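Local atomic coordinates of probable leucine/isoleucine/valine-binding protein (Rhodopirellula baltica, PDB entry 4KV7), a protein that probably binds a small ligand, perhaps a branched-chain amino acid such as leucine, isoleucine or valine, as a periplasmic binding protein. Residues V86-I99 and T110-L122. The protein carries 1 engineered substitution. Sequence-based numbering, arbitrary orientation. Where two conformers were deposited one is given.
Sequences VLAVVGNVGTPTAI and TPFFGAFTGASAL. With FMT (formic acid), chain B.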
ATOM      1  N   VAL A  86      11.421  -3.710  19.579  1.00 15.66           N
ATOM      2  CA  VAL A  86      11.625  -2.835  18.431  1.00 14.76           C
ATOM      3  C   VAL A  86      11.167  -1.403  18.707  1.00 14.82           C
ATOM      4  O   VAL A  86      10.271  -1.169  19.521  1.00 16.99           O
ATOM      5  CB  VAL A  86      10.954  -3.370  17.146  1.00 12.86           C
ATOM      6  CG1 VAL A  86      11.474  -4.759  16.806  1.00 14.38           C
ATOM      7  CG2 VAL A  86       9.426  -3.372  17.266  1.00 14.66           C
ATOM      8  N   LEU A  87      11.804  -0.456  18.027  1.00 14.77           N
ATOM      9  CA  LEU A  87      11.538   0.968  18.226  1.00 13.95           C
ATOM     10  C   LEU A  87      10.278   1.440  17.503  1.00 14.09           C
ATOM     11  O   LEU A  87       9.657   2.433  17.907  1.00 15.61           O
ATOM     12  CB  LEU A  87      12.743   1.793  17.770  1.00 17.28           C
ATOM     13  CG  LEU A  87      14.068   1.452  18.455  1.00 16.96           C
ATOM     14  CD1 LEU A  87      15.223   2.196  17.800  1.00 22.07           C
ATOM     15  CD2 LEU A  87      14.011   1.735  19.953  1.00 23.35           C
ATOM     16  N   ALA A  88       9.923   0.732  16.435  1.00 12.48           N
ATOM     17  CA  ALA A  88       8.732   1.009  15.642  1.00 12.27           C
ATOM     18  C   ALA A  88       8.456  -0.222  14.795  1.00 11.69           C
ATOM     19  O   ALA A  88       9.374  -1.007  14.522  1.00 12.82           O
ATOM     20  CB  ALA A  88       8.937   2.229  14.747  1.00 13.81           C
ATOM     21  N   VAL A  89       7.199  -0.393  14.391  1.00 11.13           N
ATOM     22  CA  VAL A  89       6.787  -1.455  13.485  1.00 11.24           C
ATOM     23  C   VAL A  89       6.444  -0.751  12.183  1.00 10.00           C
ATOM     24  O   VAL A  89       5.566   0.123  12.140  1.00 12.31           O
ATOM     25  CB  VAL A  89       5.591  -2.241  14.040  1.00 10.91           C
ATOM     26  CG1 VAL A  89       5.051  -3.195  12.989  1.00 13.26           C
ATOM     27  CG2 VAL A  89       6.003  -3.024  15.298  1.00 13.68           C
ATOM     28  N   VAL A  90       7.150  -1.119  11.121  1.00  9.90           N
ATOM     29  CA  VAL A  90       7.155  -0.321   9.900  0.57  9.49           C
ATOM     30  C   VAL A  90       6.756  -1.128   8.674  1.00  8.96           C
ATOM     31  O   VAL A  90       7.237  -2.241   8.439  1.00 10.21           O
ATOM     32  CB  VAL A  90       8.535   0.348   9.656  0.57 13.56           C
ATOM     33  CG1 VAL A  90       8.945   1.169  10.865  0.57 17.42           C
ATOM     34  CG2 VAL A  90       9.608  -0.682   9.342  0.57 11.78           C
ATOM     35  N   GLY A  91       5.844  -0.562   7.892  1.00  9.65           N
ATOM     36  CA  GLY A  91       5.523  -1.105   6.588  1.00 10.57           C
ATOM     37  C   GLY A  91       4.715  -2.386   6.497  1.00  8.44           C
ATOM     38  O   GLY A  91       4.669  -2.978   5.424  1.00 10.08           O
ATOM     39  N   ASN A  92       4.077  -2.817   7.586  1.00  8.95           N
ATOM     40  CA  ASN A  92       3.316  -4.072   7.550  1.00  9.03           C
ATOM     41  C   ASN A  92       2.273  -4.050   6.439  1.00  8.10           C
ATOM     42  O   ASN A  92       1.560  -3.061   6.280  1.00  8.54           O
ATOM     43  CB  ASN A  92       2.528  -4.280   8.838  1.00  9.39           C
ATOM     44  CG  ASN A  92       3.378  -4.689  10.020  1.00  9.37           C
ATOM     45  OD1 ASN A  92       4.620  -4.648  10.004  1.00  9.78           O
ATOM     46  ND2 ASN A  92       2.690  -5.090  11.086  1.00  9.90           N
ATOM     47  N   VAL A  93       2.145  -5.137   5.700  1.00  8.77           N
ATOM     48  CA  VAL A  93       1.114  -5.258   4.674  1.00  8.59           C
ATOM     49  C   VAL A  93      -0.244  -5.662   5.246  1.00  7.90           C
ATOM     50  O   VAL A  93      -0.352  -6.670   5.945  1.00  9.24           O
ATOM     51  CB  VAL A  93       1.551  -6.314   3.622  1.00  8.41           C
ATOM     52  CG1 VAL A  93       0.384  -6.789   2.766  1.00  9.58           C
ATOM     53  CG2 VAL A  93       2.658  -5.751   2.756  1.00  9.12           C
ATOM     54  N   GLY A  94      -1.275  -4.880   4.927  1.00  7.74           N
ATOM     55  CA  GLY A  94      -2.641  -5.366   4.991  1.00  8.51           C
ATOM     56  C   GLY A  94      -3.566  -4.766   6.029  1.00  8.04           C
ATOM     57  O   GLY A  94      -3.141  -4.261   7.066  1.00  8.61           O
ATOM     58  N   THR A  95      -4.858  -4.854   5.731  1.00  8.31           N
ATOM     59  CA  THR A  95      -5.909  -4.321   6.589  1.00  8.82           C
ATOM     60  C   THR A  95      -6.351  -5.273   7.710  1.00  9.21           C
ATOM     61  O   THR A  95      -6.284  -4.894   8.879  1.00  9.94           O
ATOM     62  CB  THR A  95      -7.104  -3.832   5.738  1.00  8.20           C
ATOM     63  OG1 THR A  95      -6.665  -2.764   4.883  1.00  8.48           O
ATOM     64  CG2 THR A  95      -8.253  -3.368   6.612  1.00 10.06           C
ATOM     65  N   PRO A  96      -6.789  -6.506   7.378  1.00  8.72           N
ATOM     66  CA  PRO A  96      -7.153  -7.377   8.502  1.00 10.44           C
ATOM     67  C   PRO A  96      -5.962  -7.674   9.422  1.00  9.58           C
ATOM     68  O   PRO A  96      -6.146  -7.841  10.632  1.00 11.34           O
ATOM     69  CB  PRO A  96      -7.663  -8.652   7.813  1.00 11.30           C
ATOM     70  CG  PRO A  96      -7.106  -8.583   6.401  1.00 10.00           C
ATOM     71  CD  PRO A  96      -7.087  -7.135   6.076  1.00 10.03           C
ATOM     72  N   THR A  97      -4.763  -7.723   8.854  1.00  9.38           N
ATOM     73  CA  THR A  97      -3.548  -7.870   9.647  1.00  9.81           C
ATOM     74  C   THR A  97      -3.323  -6.631  10.535  1.00 10.13           C
ATOM     75  O   THR A  97      -3.093  -6.766  11.742  1.00 11.05           O
ATOM     76  CB  THR A  97      -2.358  -8.114   8.742  1.00  9.36           C
ATOM     77  OG1 THR A  97      -2.406  -7.120   7.712  1.00 10.00           O
ATOM     78  CG2 THR A  97      -2.414  -9.512   8.113  1.00 10.91           C
ATOM     79  N   ALA A  98      -3.414  -5.426   9.973  1.00  9.25           N
ATOM     80  CA  ALA A  98      -3.263  -4.205  10.774  1.00 10.44           C
ATOM     81  C   ALA A  98      -4.288  -4.136  11.900  1.00 10.06           C
ATOM     82  O   ALA A  98      -3.981  -3.685  13.002  1.00 11.36           O
ATOM     83  CB  ALA A  98      -3.359  -2.958   9.904  1.00  9.98           C
ATOM     84  N   ILE A  99      -5.512  -4.566  11.633  1.00 10.19           N
ATOM     85  CA  ILE A  99      -6.550  -4.489  12.646  1.00 11.36           C
ATOM     86  C   ILE A  99      -6.194  -5.363  13.862  1.00 11.14           C
ATOM     87  O   ILE A  99      -6.467  -4.996  15.011  1.00 12.62           O
ATOM     88  CB  ILE A  99      -7.926  -4.784  12.028  1.00 12.30           C
ATOM     89  CG1 ILE A  99      -8.355  -3.584  11.173  1.00 12.78           C
ATOM     90  CG2 ILE A  99      -8.954  -5.088  13.104  1.00 14.79           C
ATOM     91  CD1 ILE A  99      -9.519  -3.859  10.247  1.00 14.67           C
ATOM     92  N   THR A 110       4.163   1.475  20.805  1.00 14.88           N
ATOM     93  CA  THR A 110       5.117   1.314  19.718  1.00 13.79           C
ATOM     94  C   THR A 110       4.566   1.975  18.462  1.00 13.64           C
ATOM     95  O   THR A 110       3.487   1.606  18.003  1.00 13.65           O
ATOM     96  CB  THR A 110       5.343  -0.179  19.404  1.00 14.54           C
ATOM     97  OG1 THR A 110       5.764  -0.875  20.585  1.00 15.70           O
ATOM     98  CG2 THR A 110       6.392  -0.357  18.317  1.00 14.46           C
ATOM     99  N   PRO A 111       5.302   2.939  17.878  1.00 13.05           N
ATOM    100  CA  PRO A 111       4.830   3.550  16.627  1.00 13.83           C
ATOM    101  C   PRO A 111       4.602   2.499  15.547  1.00 11.38           C
ATOM    102  O   PRO A 111       5.406   1.577  15.383  1.00 12.44           O
ATOM    103  CB  PRO A 111       5.975   4.491  16.242  1.00 13.43           C
ATOM    104  CG  PRO A 111       6.623   4.837  17.545  1.00 17.22           C
ATOM    105  CD  PRO A 111       6.522   3.590  18.390  1.00 14.28           C
ATOM    106  N   PHE A 112       3.491   2.645  14.830  1.00 10.89           N
ATOM    107  CA  PHE A 112       3.072   1.732  13.782  1.00 10.56           C
ATOM    108  C   PHE A 112       3.059   2.600  12.517  1.00  9.62           C
ATOM    109  O   PHE A 112       2.083   3.313  12.241  1.00 11.02           O
ATOM    110  CB  PHE A 112       1.685   1.169  14.118  1.00 11.12           C
ATOM    111  CG  PHE A 112       1.252   0.023  13.243  1.00 10.96           C
ATOM    112  CD1 PHE A 112       1.652  -1.276  13.520  1.00 11.08           C
ATOM    113  CD2 PHE A 112       0.433   0.240  12.150  1.00 10.96           C
ATOM    114  CE1 PHE A 112       1.248  -2.328  12.717  1.00 11.75           C
ATOM    115  CE2 PHE A 112       0.022  -0.818  11.347  1.00 12.08           C
ATOM    116  CZ  PHE A 112       0.429  -2.096  11.637  1.00 11.70           C
ATOM    117  N   PHE A 113       4.171   2.584  11.782  1.00  9.79           N
ATOM    118  CA  PHE A 113       4.456   3.612  10.787  1.00 10.70           C
ATOM    119  C   PHE A 113       4.523   3.067   9.367  1.00  9.04           C
ATOM    120  O   PHE A 113       5.198   2.068   9.102  1.00  9.58           O
ATOM    121  CB  PHE A 113       5.776   4.333  11.110  1.00 11.36           C
ATOM    122  CG  PHE A 113       6.185   5.316  10.050  1.00 10.42           C
ATOM    123  CD1 PHE A 113       5.394   6.424   9.798  1.00 11.53           C
ATOM    124  CD2 PHE A 113       7.326   5.126   9.280  1.00 12.37           C
ATOM    125  CE1 PHE A 113       5.724   7.322   8.804  1.00 12.91           C
ATOM    126  CE2 PHE A 113       7.668   6.025   8.291  1.00 13.05           C
ATOM    127  CZ  PHE A 113       6.867   7.123   8.046  1.00 13.70           C
ATOM    128  N   GLY A 114       3.806   3.722   8.456  1.00  9.52           N
ATOM    129  CA  GLY A 114       3.918   3.426   7.038  1.00  9.41           C
ATOM    130  C   GLY A 114       3.339   2.100   6.597  1.00  9.28           C
ATOM    131  O   GLY A 114       3.821   1.498   5.637  1.00  8.55           O
ATOM    132  N   ALA A 115       2.299   1.641   7.279  1.00  8.74           N
ATOM    133  CA  ALA A 115       1.668   0.378   6.906  1.00  9.05           C
ATOM    134  C   ALA A 115       1.146   0.399   5.463  1.00  8.05           C
ATOM    135  O   ALA A 115       0.542   1.382   5.018  1.00  8.32           O
ATOM    136  CB  ALA A 115       0.556   0.051   7.876  1.00 10.17           C
ATOM    137  N   PHE A 116       1.384  -0.690   4.741  1.00  8.42           N
ATOM    138  CA  PHE A 116       0.915  -0.859   3.365  1.00  8.27           C
ATOM    139  C   PHE A 116      -0.556  -1.267   3.414  1.00  7.64           C
ATOM    140  O   PHE A 116      -0.913  -2.443   3.347  1.00  8.17           O
ATOM    141  CB  PHE A 116       1.812  -1.892   2.668  1.00  8.71           C
ATOM    142  CG  PHE A 116       1.549  -2.088   1.187  1.00  7.90           C
ATOM    143  CD1 PHE A 116       0.686  -3.073   0.739  1.00  8.45           C
ATOM    144  CD2 PHE A 116       2.228  -1.330   0.240  1.00  8.56           C
ATOM    145  CE1 PHE A 116       0.480  -3.281  -0.612  1.00  8.09           C
ATOM    146  CE2 PHE A 116       2.021  -1.538  -1.125  1.00  8.78           C
ATOM    147  CZ  PHE A 116       1.145  -2.512  -1.545  1.00  8.48           C
ATOM    148  N   THR A 117      -1.391  -0.252   3.601  1.00  8.04           N
ATOM    149  CA  THR A 117      -2.842  -0.408   3.663  1.00  8.05           C
ATOM    150  C   THR A 117      -3.461   0.974   3.727  1.00  7.66           C
ATOM    151  O   THR A 117      -3.050   1.810   4.533  1.00  8.16           O
ATOM    152  CB  THR A 117      -3.373  -1.232   4.885  1.00  7.72           C
ATOM    153  OG1 THR A 117      -4.731  -0.836   5.145  1.00  9.11           O
ATOM    154  CG2 THR A 117      -2.526  -1.022   6.136  1.00  9.88           C
ATOM    155  N   GLY A 118      -4.451   1.215   2.873  1.00  7.90           N
ATOM    156  CA  GLY A 118      -5.188   2.460   2.862  1.00  8.04           C
ATOM    157  C   GLY A 118      -6.450   2.470   3.695  1.00  8.04           C
ATOM    158  O   GLY A 118      -7.289   3.342   3.499  1.00  8.87           O
ATOM    159  N   ALA A 119      -6.581   1.530   4.628  1.00  8.47           N
ATOM    160  CA  ALA A 119      -7.844   1.372   5.327  1.00  9.36           C
ATOM    161  C   ALA A 119      -8.171   2.545   6.233  1.00  9.25           C
ATOM    162  O   ALA A 119      -7.300   3.128   6.891  1.00  9.69           O
ATOM    163  CB  ALA A 119      -7.844   0.092   6.128  1.00 10.36           C
ATOM    164  N   SER A 120      -9.452   2.839   6.309  1.00 10.32           N
ATOM    165  CA  SER A 120      -9.907   3.916   7.157  1.00 12.28           C
ATOM    166  C   SER A 120      -9.654   3.617   8.635  1.00 11.44           C
ATOM    167  O   SER A 120      -9.546   4.552   9.429  1.00 13.26           O
ATOM    168  CB  SER A 120     -11.382   4.199   6.896  1.00 13.44           C
ATOM    169  OG  SER A 120     -12.203   3.109   7.271  1.00 18.42           O
ATOM    170  N   ALA A 121      -9.547   2.343   9.004  1.00 12.30           N
ATOM    171  CA  ALA A 121      -9.276   1.979  10.398  1.00 14.89           C
ATOM    172  C   ALA A 121      -7.970   2.581  10.921  1.00 14.43           C
ATOM    173  O   ALA A 121      -7.836   2.828  12.121  1.00 18.41           O
ATOM    174  CB  ALA A 121      -9.271   0.466  10.563  1.00 17.80           C
ATOM    175  N   LEU A 122      -7.017   2.822  10.028  1.00 12.02           N
ATOM    176  CA  LEU A 122      -5.738   3.410  10.418  1.00 12.35           C
ATOM    177  C   LEU A 122      -5.780   4.936  10.432  1.00 13.35           C
ATOM    178  O   LEU A 122      -4.775   5.580  10.748  1.00 12.92           O
ATOM    179  CB  LEU A 122      -4.632   2.965   9.467  1.00 11.09           C
ATOM    180  CG  LEU A 122      -4.185   1.511   9.596  1.00 11.40           C
ATOM    181  CD1 LEU A 122      -5.093   0.544   8.846  1.00 14.70           C
ATOM    182  CD2 LEU A 122      -2.783   1.363   9.073  1.00 13.22           C
TER
HETATM  183  C   FMT B 501      -5.383  -4.675   2.374  1.00  7.70           C
HETATM  184  O1  FMT B 501      -5.426  -3.488   2.722  1.00  8.08           O
HETATM  185  O2  FMT B 501      -5.476  -5.649   3.134  1.00  8.33           O
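The Phe112 ring fills the hollow beneath the helix that starts at Thr95. Phe112 CE1 meets Val89 CG1 at 3.9 Å and Asn92 ND2 at 3.5 Å, while CE2 lies 4.3 Å from Ala98 CB. With Phe112 CG anti to the backbone N (chi1 -169°), the ring reaches toward all three. The Asn92 amide stands almost upright to it, planes 84° apart, and its OD1 accepts from Ser23 N. Leu122 CD1 also packs on Ala98 CB. The other branch of Val89, CG2, meets Thr110 CG2. Val89 and Val90 pair in parallel with Phe112 and Phe113, the two strands of a beta-alpha-beta unit. Beyond the strands, Phe116 N donates to Asn92 O, and Gly94 N to Phe116 O. Val93 CG2 lies alongside Phe116 CB and CD1. At the helix N-terminus, Ala119 CB nestles against Thr95 CG2 at 3.5 Å. Thr117 OG1 donates to Thr95 OG1 (2.7 Å) and accepts from Ala119 N, closing an ST turn. Thr95 OG1 in turn donates to formic acid O1 at 2.6 Å, and Thr95 N binds O2. The Tyr68 and Tyr138 hydroxyls also bond this molecule, probably from the crystallisation liquor. The hydroxyl relay and helix N-terminus probably suit a carboxylate, consistent with an amino acid ligand.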